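Side-chain contacts in nucleoside-diphosphate sugar epimerase (SulA family) (Corynebacterium glutamicum, PDB 3OH8), which probably binds a nicotinamide dinucleotide through a Rossmann-fold domain and may interconvert epimers of nucleoside-diphosphate sugars: residues N95-D100 with S497-F502; L136-T141 with L345-Y350; T247-A252 with H287-A292. All coordinates share one frame; numbering follows the deposited sequence.

Contact 1 of 3, residues N95-D100 with S497-F502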
ATOM      1  N   ASN A  95     -13.045  -6.677 -18.193  1.00 16.01           N
ATOM      2  CA  ASN A  95     -13.350  -6.033 -19.474  1.00 17.49           C
ATOM      3  C   ASN A  95     -13.120  -4.524 -19.411  1.00 19.68           C
ATOM      4  O   ASN A  95     -13.524  -3.868 -18.448  1.00 18.89           O
ATOM      5  CB  ASN A  95     -14.799  -6.313 -19.859  1.00 15.01           C
ATOM      6  CG  ASN A  95     -15.080  -6.049 -21.328  1.00 22.46           C
ATOM      7  OD1 ASN A  95     -15.671  -5.026 -21.693  1.00 24.86           O
ATOM      8  ND2 ASN A  95     -14.665  -6.974 -22.176  1.00 15.32           N
ATOM      9  N   PHE A  96     -12.483  -3.977 -20.444  1.00 18.67           N
ATOM     10  CA  PHE A  96     -12.132  -2.559 -20.483  1.00 15.70           C
ATOM     11  C   PHE A  96     -12.703  -1.907 -21.742  1.00 18.25           C
ATOM     12  O   PHE A  96     -12.320  -2.282 -22.848  1.00 16.81           O
ATOM     13  CB  PHE A  96     -10.614  -2.406 -20.545  1.00 17.46           C
ATOM     14  CG  PHE A  96      -9.877  -3.022 -19.380  1.00 19.90           C
ATOM     15  CD1 PHE A  96      -9.675  -4.394 -19.314  1.00 14.62           C
ATOM     16  CD2 PHE A  96      -9.357  -2.219 -18.376  1.00 20.99           C
ATOM     17  CE1 PHE A  96      -8.968  -4.960 -18.255  1.00 14.78           C
ATOM     18  CE2 PHE A  96      -8.660  -2.772 -17.314  1.00 19.76           C
ATOM     19  CZ  PHE A  96      -8.469  -4.147 -17.249  1.00 19.34           C
ATOM     20  N   VAL A  97     -13.592  -0.933 -21.598  1.00 18.38           N
ATOM     21  CA  VAL A  97     -14.021  -0.175 -22.779  1.00 23.83           C
ATOM     22  C   VAL A  97     -13.746   1.315 -22.649  1.00 21.96           C
ATOM     23  O   VAL A  97     -13.557   1.820 -21.547  1.00 17.75           O
ATOM     24  CB  VAL A  97     -15.510  -0.397 -23.138  1.00 21.55           C
ATOM     25  CG1 VAL A  97     -15.737  -1.844 -23.573  1.00 20.68           C
ATOM     26  CG2 VAL A  97     -16.414  -0.017 -21.984  1.00 23.71           C
ATOM     27  N   ASP A  98     -13.702   2.011 -23.785  1.00 15.74           N
ATOM     28  CA  ASP A  98     -13.588   3.464 -23.777  1.00 16.09           C
ATOM     29  C   ASP A  98     -14.888   4.056 -23.283  1.00 17.12           C
ATOM     30  O   ASP A  98     -15.973   3.556 -23.593  1.00 16.43           O
ATOM     31  CB  ASP A  98     -13.254   3.994 -25.168  1.00 22.74           C
ATOM     32  CG  ASP A  98     -11.895   3.551 -25.635  1.00 24.53           C
ATOM     33  OD1 ASP A  98     -10.945   3.568 -24.812  1.00 21.08           O
ATOM     34  OD2 ASP A  98     -11.773   3.166 -26.819  1.00 25.55           O
ATOM     35  N   GLN A  99     -14.771   5.104 -22.475  1.00 16.30           N
ATOM     36  CA  GLN A  99     -15.926   5.759 -21.904  1.00 19.82           C
ATOM     37  C   GLN A  99     -15.615   7.232 -21.701  1.00 20.42           C
ATOM     38  O   GLN A  99     -14.935   7.604 -20.739  1.00 18.57           O
ATOM     39  CB  GLN A  99     -16.302   5.122 -20.569  1.00 18.18           C
ATOM     40  CG  GLN A  99     -17.577   5.690 -19.989  1.00 20.55           C
ATOM     41  CD  GLN A  99     -18.783   5.415 -20.889  1.00 24.30           C
ATOM     42  OE1 GLN A  99     -18.986   4.292 -21.330  1.00 22.37           O
ATOM     43  NE2 GLN A  99     -19.582   6.442 -21.156  1.00 20.78           N
ATOM     44  N   ASP A 100     -16.093   8.066 -22.625  1.00 23.00           N
ATOM     45  CA  ASP A 100     -15.904   9.513 -22.526  1.00 22.59           C
ATOM     46  C   ASP A 100     -14.445   9.928 -22.282  1.00 20.34           C
ATOM     47  O   ASP A 100     -14.174  10.802 -21.471  1.00 18.09           O
ATOM     48  CB  ASP A 100     -16.818  10.075 -21.435  1.00 23.82           C
ATOM     49  CG  ASP A 100     -18.297   9.811 -21.729  1.00 35.43           C
ATOM     50  OD1 ASP A 100     -18.687   9.899 -22.915  1.00 34.43           O
ATOM     51  OD2 ASP A 100     -19.063   9.498 -20.791  1.00 38.80           O
ATOM     52  N   SER A 497     -24.866  -5.909 -20.706  1.00 23.56           N
ATOM     53  CA  SER A 497     -25.924  -5.301 -19.917  1.00 23.63           C
ATOM     54  C   SER A 497     -25.374  -4.344 -18.854  1.00 21.48           C
ATOM     55  O   SER A 497     -25.939  -3.277 -18.616  1.00 20.73           O
ATOM     56  CB  SER A 497     -26.788  -6.376 -19.260  1.00 28.65           C
ATOM     57  OG  SER A 497     -27.818  -5.771 -18.502  1.00 27.40           O
ATOM     58  N   SER A 498     -24.267  -4.726 -18.223  1.00 21.03           N
ATOM     59  CA  SER A 498     -23.672  -3.890 -17.188  1.00 20.65           C
ATOM     60  C   SER A 498     -23.160  -2.574 -17.785  1.00 20.04           C
ATOM     61  O   SER A 498     -23.286  -1.507 -17.175  1.00 20.29           O
ATOM     62  CB  SER A 498     -22.555  -4.652 -16.453  1.00 16.86           C
ATOM     63  OG  SER A 498     -22.025  -3.859 -15.400  1.00 21.56           O
ATOM     64  N   ILE A 499     -22.595  -2.657 -18.987  1.00 18.10           N
ATOM     65  CA  ILE A 499     -22.099  -1.484 -19.695  1.00 16.88           C
ATOM     66  C   ILE A 499     -23.272  -0.566 -20.033  1.00 20.89           C
ATOM     67  O   ILE A 499     -23.278   0.612 -19.682  1.00 20.19           O
ATOM     68  CB  ILE A 499     -21.308  -1.897 -20.964  1.00 20.85           C
ATOM     69  CG1 ILE A 499     -19.960  -2.522 -20.575  1.00 19.46           C
ATOM     70  CG2 ILE A 499     -21.076  -0.705 -21.889  1.00 19.47           C
ATOM     71  CD1 ILE A 499     -19.232  -3.196 -21.747  1.00 20.03           C
ATOM     72  N   LEU A 500     -24.298  -1.132 -20.663  1.00 19.89           N
ATOM     73  CA  LEU A 500     -25.512  -0.391 -21.004  1.00 15.29           C
ATOM     74  C   LEU A 500     -26.121   0.312 -19.778  1.00 18.82           C
ATOM     75  O   LEU A 500     -26.540   1.470 -19.855  1.00 22.67           O
ATOM     76  CB  LEU A 500     -26.526  -1.363 -21.626  1.00 21.32           C
ATOM     77  CG  LEU A 500     -27.281  -1.037 -22.913  1.00 33.73           C
ATOM     78  CD1 LEU A 500     -26.435  -0.248 -23.911  1.00 32.61           C
ATOM     79  CD2 LEU A 500     -27.798  -2.345 -23.523  1.00 31.73           C
ATOM     80  N   ASN A 501     -26.163  -0.387 -18.646  1.00 20.64           N
ATOM     81  CA  ASN A 501     -26.699   0.191 -17.413  1.00 20.34           C
ATOM     82  C   ASN A 501     -25.909   1.431 -16.988  1.00 21.50           C
ATOM     83  O   ASN A 501     -26.475   2.467 -16.628  1.00 19.82           O
ATOM     84  CB  ASN A 501     -26.703  -0.852 -16.285  1.00 20.32           C
ATOM     85  CG  ASN A 501     -27.178  -0.284 -14.959  1.00 32.58           C
ATOM     86  OD1 ASN A 501     -28.355   0.039 -14.792  1.00 36.88           O
ATOM     87  ND2 ASN A 501     -26.260  -0.172 -13.998  1.00 35.85           N
ATOM     88  N   PHE A 502     -24.588   1.325 -17.030  1.00 22.76           N
ATOM     89  CA  PHE A 502     -23.741   2.449 -16.655  1.00 22.68           C
ATOM     90  C   PHE A 502     -24.023   3.631 -17.571  1.00 26.23           C
ATOM     91  O   PHE A 502     -24.186   4.773 -17.125  1.00 21.49           O
ATOM     92  CB  PHE A 502     -22.262   2.076 -16.758  1.00 18.15           C
ATOM     93  CG  PHE A 502     -21.341   3.233 -16.472  1.00 22.34           C
ATOM     94  CD1 PHE A 502     -20.923   3.498 -15.172  1.00 24.59           C
ATOM     95  CD2 PHE A 502     -20.933   4.081 -17.492  1.00 22.75           C
ATOM     96  CE1 PHE A 502     -20.098   4.589 -14.898  1.00 27.38           C
ATOM     97  CE2 PHE A 502     -20.104   5.178 -17.229  1.00 26.15           C
ATOM     98  CZ  PHE A 502     -19.683   5.429 -15.931  1.00 25.78           C
TER
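Gln99 and Phe502 meet because both first torsions set CG anti to the backbone N, while a bend in the glutamine at chi2 (63°) turns its chain at CG and leaves CG and CD both near the ring. Phe502 reaches out from its helix until CE2 lies 3.8 Å from Gln99 CG and 3.9 Å from Gln99 CD. Amide and ring planes stand 64° apart, so CG and the amide carbon come obliquely against the CE2 corner of the ring and do not stack on it. Glutamine suits the place: its methylene touches the ring while its polar end is held elsewhere. NE2 gives a hydrogen bond to Asp100 OD2 at 3.1 Å, in the amide plane but from above the carboxylate, and OE1 receives one from Arg503. Asp100 in turn pairs with Arg506, which extends the polar fringe along the helix. Earlier on the strand Val97 and Ile499 make an apolar pair, tip to tip, CG1 of the valine 4.2 Å from CD1 of the isoleucine. The amide side chain of Asn95 crosses Ile499 at about a right angle. Helix 488-511 thus lies over one face of the N-terminal antiparallel sheet, with Ile499 and Phe502 also touching strand 102-110 and Phe502 reaching Phe8 of strand 3-9. On the other face of strand 91-99, Phe96 packs edge-to-face with Trp17 and His20 of helix 13-21.

Contact 2 of 3, residues L136-T141 with L345-Y350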
ATOM      1  N   LEU A 136      -0.500   8.398  -9.084  1.00 10.85           N
ATOM      2  CA  LEU A 136       0.547   8.469 -10.107  1.00 14.12           C
ATOM      3  C   LEU A 136       0.421   9.759 -10.918  1.00 15.26           C
ATOM      4  O   LEU A 136       1.422  10.354 -11.307  1.00 20.19           O
ATOM      5  CB  LEU A 136       0.501   7.248 -11.029  1.00 14.52           C
ATOM      6  CG  LEU A 136       0.840   5.908 -10.352  1.00 18.07           C
ATOM      7  CD1 LEU A 136       0.438   4.768 -11.270  1.00 15.50           C
ATOM      8  CD2 LEU A 136       2.321   5.821  -9.992  1.00 15.06           C
ATOM      9  N   SER A 137      -0.816  10.180 -11.169  1.00 14.75           N
ATOM     10  CA  SER A 137      -1.083  11.380 -11.964  1.00 15.21           C
ATOM     11  C   SER A 137      -0.609  12.648 -11.235  1.00 18.90           C
ATOM     12  O   SER A 137       0.124  13.464 -11.806  1.00 20.40           O
ATOM     13  CB  SER A 137      -2.579  11.476 -12.263  1.00 18.64           C
ATOM     14  OG  SER A 137      -2.885  12.655 -12.991  1.00 20.32           O
ATOM     15  N   ARG A 138      -1.015  12.804  -9.973  1.00 15.14           N
ATOM     16  CA  ARG A 138      -0.532  13.913  -9.142  1.00 17.52           C
ATOM     17  C   ARG A 138       0.988  13.920  -9.096  1.00 19.64           C
ATOM     18  O   ARG A 138       1.631  14.971  -9.181  1.00 19.94           O
ATOM     19  CB  ARG A 138      -1.040  13.785  -7.700  1.00 20.81           C
ATOM     20  CG  ARG A 138      -2.539  13.903  -7.549  1.00 20.61           C
ATOM     21  CD  ARG A 138      -2.939  14.050  -6.080  1.00 20.63           C
ATOM     22  NE  ARG A 138      -2.597  12.902  -5.222  1.00 16.20           N
ATOM     23  CZ  ARG A 138      -3.395  11.857  -5.033  1.00 15.62           C
ATOM     24  NH1 ARG A 138      -4.555  11.769  -5.683  1.00 14.40           N
ATOM     25  NH2 ARG A 138      -3.029  10.882  -4.218  1.00 14.87           N
ATOM     26  N   THR A 139       1.569  12.740  -8.937  1.00 15.96           N
ATOM     27  CA  THR A 139       3.018  12.642  -8.759  1.00 14.74           C
ATOM     28  C   THR A 139       3.765  12.985 -10.049  1.00 16.83           C
ATOM     29  O   THR A 139       4.890  13.482 -10.006  1.00 16.58           O
ATOM     30  CB  THR A 139       3.405  11.238  -8.276  1.00 15.64           C
ATOM     31  OG1 THR A 139       2.745  10.981  -7.027  1.00 15.32           O
ATOM     32  CG2 THR A 139       4.916  11.121  -8.108  1.00 14.28           C
ATOM     33  N   SER A 140       3.131  12.743 -11.195  1.00 16.82           N
ATOM     34  CA  SER A 140       3.761  13.063 -12.469  1.00 18.34           C
ATOM     35  C   SER A 140       4.063  14.559 -12.557  1.00 20.20           C
ATOM     36  O   SER A 140       4.818  14.992 -13.423  1.00 22.58           O
ATOM     37  CB  SER A 140       2.875  12.650 -13.649  1.00 21.89           C
ATOM     38  OG  SER A 140       1.792  13.560 -13.815  1.00 20.82           O
ATOM     39  N   THR A 141       3.476  15.358 -11.673  1.00 17.95           N
ATOM     40  CA  THR A 141       3.725  16.803 -11.752  1.00 18.43           C
ATOM     41  C   THR A 141       4.992  17.213 -11.019  1.00 20.23           C
ATOM     42  O   THR A 141       5.389  18.382 -11.068  1.00 18.72           O
ATOM     43  CB  THR A 141       2.556  17.636 -11.201  1.00 20.93           C
ATOM     44  OG1 THR A 141       2.432  17.421  -9.790  1.00 20.49           O
ATOM     45  CG2 THR A 141       1.248  17.276 -11.916  1.00 19.40           C
ATOM     46  N   LEU A 345       1.071   5.929   3.493  1.00 11.99           N
ATOM     47  CA  LEU A 345       2.470   5.793   3.869  1.00 12.05           C
ATOM     48  C   LEU A 345       3.332   5.471   2.644  1.00 15.18           C
ATOM     49  O   LEU A 345       4.348   6.141   2.413  1.00 13.65           O
ATOM     50  CB  LEU A 345       2.653   4.741   4.963  1.00 13.63           C
ATOM     51  CG  LEU A 345       4.098   4.456   5.408  1.00 13.88           C
ATOM     52  CD1 LEU A 345       4.766   5.726   5.901  1.00 11.25           C
ATOM     53  CD2 LEU A 345       4.128   3.387   6.511  1.00 18.57           C
ATOM     54  N   THR A 346       2.931   4.475   1.848  1.00 12.54           N
ATOM     55  CA  THR A 346       3.677   4.201   0.624  1.00 14.51           C
ATOM     56  C   THR A 346       3.653   5.400  -0.343  1.00 12.09           C
ATOM     57  O   THR A 346       4.676   5.703  -0.961  1.00 14.62           O
ATOM     58  CB  THR A 346       3.264   2.872  -0.077  1.00 18.48           C
ATOM     59  OG1 THR A 346       1.898   2.936  -0.503  1.00 21.70           O
ATOM     60  CG2 THR A 346       3.432   1.690   0.887  1.00 19.60           C
ATOM     61  N   ASP A 347       2.507   6.080  -0.468  1.00 11.83           N
ATOM     62  CA  ASP A 347       2.452   7.309  -1.273  1.00 12.49           C
ATOM     63  C   ASP A 347       3.562   8.270  -0.858  1.00 15.45           C
ATOM     64  O   ASP A 347       4.222   8.889  -1.700  1.00 11.51           O
ATOM     65  CB  ASP A 347       1.103   8.015  -1.138  1.00 14.82           C
ATOM     66  CG  ASP A 347       0.017   7.391  -2.012  1.00 18.22           C
ATOM     67  OD1 ASP A 347       0.282   6.375  -2.699  1.00 14.73           O
ATOM     68  OD2 ASP A 347      -1.110   7.923  -2.004  1.00 18.51           O
ATOM     69  N   ILE A 348       3.754   8.406   0.454  1.00 15.35           N
ATOM     70  CA  ILE A 348       4.750   9.342   0.975  1.00 10.46           C
ATOM     71  C   ILE A 348       6.159   8.877   0.627  1.00 12.70           C
ATOM     72  O   ILE A 348       6.994   9.676   0.207  1.00 11.94           O
ATOM     73  CB  ILE A 348       4.555   9.572   2.489  1.00 13.77           C
ATOM     74  CG1 ILE A 348       3.278  10.398   2.706  1.00 17.04           C
ATOM     75  CG2 ILE A 348       5.740  10.303   3.082  1.00 14.02           C
ATOM     76  CD1 ILE A 348       2.730  10.355   4.138  1.00 14.49           C
ATOM     77  N   TYR A 349       6.425   7.584   0.771  1.00  9.02           N
ATOM     78  CA  TYR A 349       7.724   7.061   0.346  1.00 12.69           C
ATOM     79  C   TYR A 349       7.952   7.299  -1.142  1.00 15.34           C
ATOM     80  O   TYR A 349       9.016   7.765  -1.565  1.00 13.71           O
ATOM     81  CB  TYR A 349       7.836   5.561   0.657  1.00  7.75           C
ATOM     82  CG  TYR A 349       8.379   5.300   2.057  1.00 10.67           C
ATOM     83  CD1 TYR A 349       9.740   5.399   2.323  1.00 13.62           C
ATOM     84  CD2 TYR A 349       7.528   4.932   3.100  1.00  9.89           C
ATOM     85  CE1 TYR A 349      10.245   5.154   3.612  1.00 15.94           C
ATOM     86  CE2 TYR A 349       8.019   4.690   4.379  1.00 18.26           C
ATOM     87  CZ  TYR A 349       9.375   4.813   4.630  1.00 19.05           C
ATOM     88  OH  TYR A 349       9.860   4.568   5.902  1.00 19.98           O
ATOM     89  N   TYR A 350       6.940   6.951  -1.928  1.00 17.59           N
ATOM     90  CA  TYR A 350       7.008   7.051  -3.382  1.00 13.48           C
ATOM     91  C   TYR A 350       7.277   8.500  -3.760  1.00 15.98           C
ATOM     92  O   TYR A 350       8.209   8.790  -4.512  1.00 17.40           O
ATOM     93  CB  TYR A 350       5.690   6.531  -3.966  1.00 11.47           C
ATOM     94  CG  TYR A 350       5.664   6.267  -5.455  1.00 12.81           C
ATOM     95  CD1 TYR A 350       6.073   7.228  -6.362  1.00 13.34           C
ATOM     96  CD2 TYR A 350       5.174   5.058  -5.952  1.00 17.28           C
ATOM     97  CE1 TYR A 350       6.017   6.983  -7.744  1.00 18.08           C
ATOM     98  CE2 TYR A 350       5.114   4.804  -7.315  1.00 14.74           C
ATOM     99  CZ  TYR A 350       5.536   5.774  -8.205  1.00 14.18           C
ATOM    100  OH  TYR A 350       5.475   5.516  -9.560  1.00 14.12           O
TER
HETATM  101  O   HOH W   1      -1.067  10.603  -1.986  1.00 16.47           O
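Tyr350 spans the gap between two helices and meets Leu136 and Thr139 of the other with the far part of its ring. From CB, the first torsion (-167°) swings CG away from the backbone N and sends the ring toward helix 119-139. Farther out the two sides of the ring have different neighbours: CE1 lies 4.3 Å from Thr139 CG2, whereas CE2 is 4.0 Å from Leu136 CD2. The same leucine methyl lies 3.7 Å from CZ and only 3.2 Å from OH at the tip, a tight fit in which the two side chains cross at about a right angle. A tyrosine is long enough to bridge the helices, and a branched leucine gives it a methyl to press against; Thr139 offers its methyl, its hydroxyl being bonded to Phe135 O. Beside this packing Arg138 faces Asp347. Their NH2 and OD2 atoms are 4.2 Å apart, too far for a salt bridge, and a water mediates: it accepts from Arg138 NH2 at 3.0 Å, in the guanidinium plane, and donates to Asp347 OD2 at 2.7 Å. Asp347 OD2 also forms a salt bridge with Arg428 and OD1 takes a hydrogen bond from Gln166, which would help stabilise this buried carboxylate's charge. The C-terminal end of helix 119-139 therefore packs on Rossmann-domain helix 342-354, while Gln166 and Leu167 of helix 158-169 touch Tyr350 and Phe135 meets its ring edge-to-face.

Contact 3 of 3, residues T247-A252 with H287-A292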
ATOM      1  N   THR A 247      21.621   9.381  -5.647  1.00 18.58           N
ATOM      2  CA  THR A 247      21.389  10.787  -5.405  1.00 26.06           C
ATOM      3  C   THR A 247      20.676  11.009  -4.087  1.00 24.08           C
ATOM      4  O   THR A 247      20.668  12.113  -3.549  1.00 18.52           O
ATOM      5  CB  THR A 247      20.463  11.290  -6.532  1.00 32.05           C
ATOM      6  OG1 THR A 247      21.253  11.637  -7.680  1.00 37.43           O
ATOM      7  CG2 THR A 247      19.643  12.471  -6.099  1.00 37.41           C
ATOM      8  N   THR A 248      20.063   9.951  -3.568  1.00 18.16           N
ATOM      9  CA  THR A 248      19.029  10.124  -2.558  1.00 20.21           C
ATOM     10  C   THR A 248      18.938   8.957  -1.592  1.00 18.32           C
ATOM     11  O   THR A 248      18.981   7.807  -2.013  1.00 20.49           O
ATOM     12  CB  THR A 248      17.661  10.296  -3.254  1.00 18.68           C
ATOM     13  OG1 THR A 248      17.732  11.402  -4.164  1.00 20.68           O
ATOM     14  CG2 THR A 248      16.567  10.548  -2.237  1.00 19.63           C
HETATM   15  N   MSE A 249      18.795   9.262  -0.299  1.00 16.12           N
HETATM   16  CA  MSE A 249      18.519   8.242   0.705  1.00 13.75           C
HETATM   17  C   MSE A 249      17.230   8.592   1.434  1.00 12.83           C
HETATM   18  O   MSE A 249      17.149   9.619   2.131  1.00 14.72           O
HETATM   19  CB  MSE A 249      19.687   8.089   1.704  1.00 14.04           C
HETATM   20  CG  MSE A 249      19.515   6.942   2.710  1.00 14.05           C
HETATM   21 SE   MSE A 249      20.908   6.674   3.841  1.00 27.53          SE
HETATM   22  CE  MSE A 249      20.341   5.238   4.728  1.00 23.87           C
ATOM     23  N   ILE A 250      16.205   7.765   1.237  1.00 14.65           N
ATOM     24  CA  ILE A 250      14.961   7.892   1.988  1.00 15.40           C
ATOM     25  C   ILE A 250      14.975   6.863   3.111  1.00 17.18           C
ATOM     26  O   ILE A 250      14.909   5.660   2.855  1.00 17.26           O
ATOM     27  CB  ILE A 250      13.725   7.627   1.095  1.00 17.11           C
ATOM     28  CG1 ILE A 250      13.769   8.513  -0.155  1.00 18.75           C
ATOM     29  CG2 ILE A 250      12.435   7.882   1.880  1.00 15.61           C
ATOM     30  CD1 ILE A 250      14.001   9.999   0.160  1.00 20.04           C
ATOM     31  N   SER A 251      15.058   7.327   4.353  1.00 14.87           N
ATOM     32  CA  SER A 251      15.299   6.425   5.471  1.00 16.78           C
ATOM     33  C   SER A 251      14.096   6.362   6.418  1.00 17.23           C
ATOM     34  O   SER A 251      13.562   7.396   6.814  1.00 16.41           O
ATOM     35  CB  SER A 251      16.551   6.883   6.244  1.00 17.88           C
ATOM     36  OG  SER A 251      16.958   5.883   7.155  1.00 17.57           O
ATOM     37  N   ALA A 252      13.670   5.160   6.781  1.00 15.63           N
ATOM     38  CA  ALA A 252      12.556   5.017   7.712  1.00 12.48           C
ATOM     39  C   ALA A 252      12.905   5.651   9.060  1.00 18.82           C
ATOM     40  O   ALA A 252      14.053   5.609   9.496  1.00 18.52           O
ATOM     41  CB  ALA A 252      12.210   3.551   7.906  1.00 11.99           C
ATOM     42  N   HIS A 287      20.537  10.118  12.876  1.00 21.16           N
ATOM     43  CA  HIS A 287      21.879  10.686  12.757  1.00 18.26           C
ATOM     44  C   HIS A 287      22.836   9.750  12.009  1.00 20.77           C
ATOM     45  O   HIS A 287      23.821  10.190  11.436  1.00 19.49           O
ATOM     46  CB  HIS A 287      22.452  11.046  14.138  1.00 23.14           C
ATOM     47  CG  HIS A 287      23.824  11.644  14.069  1.00 30.57           C
ATOM     48  ND1 HIS A 287      24.952  10.980  14.498  1.00 38.78           N
ATOM     49  CD2 HIS A 287      24.251  12.831  13.577  1.00 35.50           C
ATOM     50  CE1 HIS A 287      26.014  11.739  14.293  1.00 35.73           C
ATOM     51  NE2 HIS A 287      25.615  12.869  13.736  1.00 36.75           N
ATOM     52  N   ALA A 288      22.536   8.457  12.009  1.00 21.20           N
ATOM     53  CA  ALA A 288      23.347   7.499  11.275  1.00 23.51           C
ATOM     54  C   ALA A 288      23.358   7.726   9.752  1.00 19.11           C
ATOM     55  O   ALA A 288      24.210   7.165   9.058  1.00 19.03           O
ATOM     56  CB  ALA A 288      22.903   6.071  11.603  1.00 24.27           C
ATOM     57  N   THR A 289      22.429   8.537   9.234  1.00 17.57           N
ATOM     58  CA  THR A 289      22.421   8.855   7.800  1.00 15.81           C
ATOM     59  C   THR A 289      23.395   9.979   7.453  1.00 22.21           C
ATOM     60  O   THR A 289      23.563  10.327   6.281  1.00 19.92           O
ATOM     61  CB  THR A 289      21.010   9.268   7.256  1.00 21.83           C
ATOM     62  OG1 THR A 289      20.577  10.485   7.873  1.00 21.87           O
ATOM     63  CG2 THR A 289      19.973   8.174   7.486  1.00 21.87           C
ATOM     64  N   ALA A 290      24.035  10.543   8.470  1.00 22.80           N
ATOM     65  CA  ALA A 290      24.903  11.708   8.277  1.00 24.91           C
ATOM     66  C   ALA A 290      25.938  11.597   7.138  1.00 23.75           C
ATOM     67  O   ALA A 290      26.156  12.565   6.424  1.00 24.41           O
ATOM     68  CB  ALA A 290      25.573  12.109   9.600  1.00 25.10           C
ATOM     69  N   PRO A 291      26.562  10.421   6.951  1.00 22.65           N
ATOM     70  CA  PRO A 291      27.512  10.324   5.833  1.00 24.07           C
ATOM     71  C   PRO A 291      26.888  10.636   4.469  1.00 28.04           C
ATOM     72  O   PRO A 291      27.558  11.220   3.619  1.00 25.67           O
ATOM     73  CB  PRO A 291      27.978   8.866   5.894  1.00 19.25           C
ATOM     74  CG  PRO A 291      27.815   8.493   7.347  1.00 21.86           C
ATOM     75  CD  PRO A 291      26.565   9.202   7.784  1.00 23.16           C
ATOM     76  N   ALA A 292      25.631  10.257   4.253  1.00 23.63           N
ATOM     77  CA  ALA A 292      24.983  10.549   2.981  1.00 19.51           C
ATOM     78  C   ALA A 292      24.774  12.050   2.786  1.00 20.65           C
ATOM     79  O   ALA A 292      25.105  12.609   1.746  1.00 21.80           O
ATOM     80  CB  ALA A 292      23.654   9.822   2.876  1.00 14.28           C
TER
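Met249 reaches from a central parallel strand of the Rossmann fold to Thr289 and Ala292, in the connection that carries the chain on to the next strand, 298-308. This is part of a beta-alpha-beta crossover. Met249, present as selenomethionine, comes first: its chain is fully extended, with CG anti to the backbone N (chi1 -175°), and so crosses the gap in one straight reach. Its terminal CE stops 4.0 Å from Thr289 CG2, the two side chains crossing at a slant, and SE lies 4.3 Å from Ala292 CB. A long, unbranched, polarisable side chain fits here, and the small alanine lets the short helix 290-294 come close, with the alpha carbons of Met249 and Ala292 7.2 Å apart. Ile250, next along the strand, points to the opposite face of the sheet, where it packs on Tyr349 and Ala352 of helix 342-354. Ser251 returns to the Met249 side. Its CB is 3.9 Å and its OG 3.8 Å from that same Thr289 methyl, which therefore sits against both strand residues. Helix 222-242 flanks this layer, touching Met249 through Ala237 and Thr289 through Thr233. Thr289 lies within the type I turn from His287 to Ala290, and its two branches divide the work: CG2 faces the strand, while OG1 is hydrogen-bonded to Glu286 O, just ahead of the turn, near the end of helix 277-287.

Overall arrangement
Contact 1 lies toward the periphery, its centre about 28 Å from the centre of the chain, where a C-terminal helix covers the N-terminal sheet; apolar packing there is bordered by arginine, glutamine and aspartate. Contact 2, the most central, connects helix 119-139, which follows the N-terminal sheet, with the Rossmann domain. None of the three has a direct hydrogen bond between its segments; contact 2 alone has a water bridge, and the four touching residues of contact 3 are all buried. Contacts 2 and 3 adjoin: strand 248-254 lies between helix 342-354 on one face and the 287-292 connection on the other, and Tyr349 OH comes within 3.3 Å of Ala252 CB. Contacts 1 and 3 have centres about 48 Å apart.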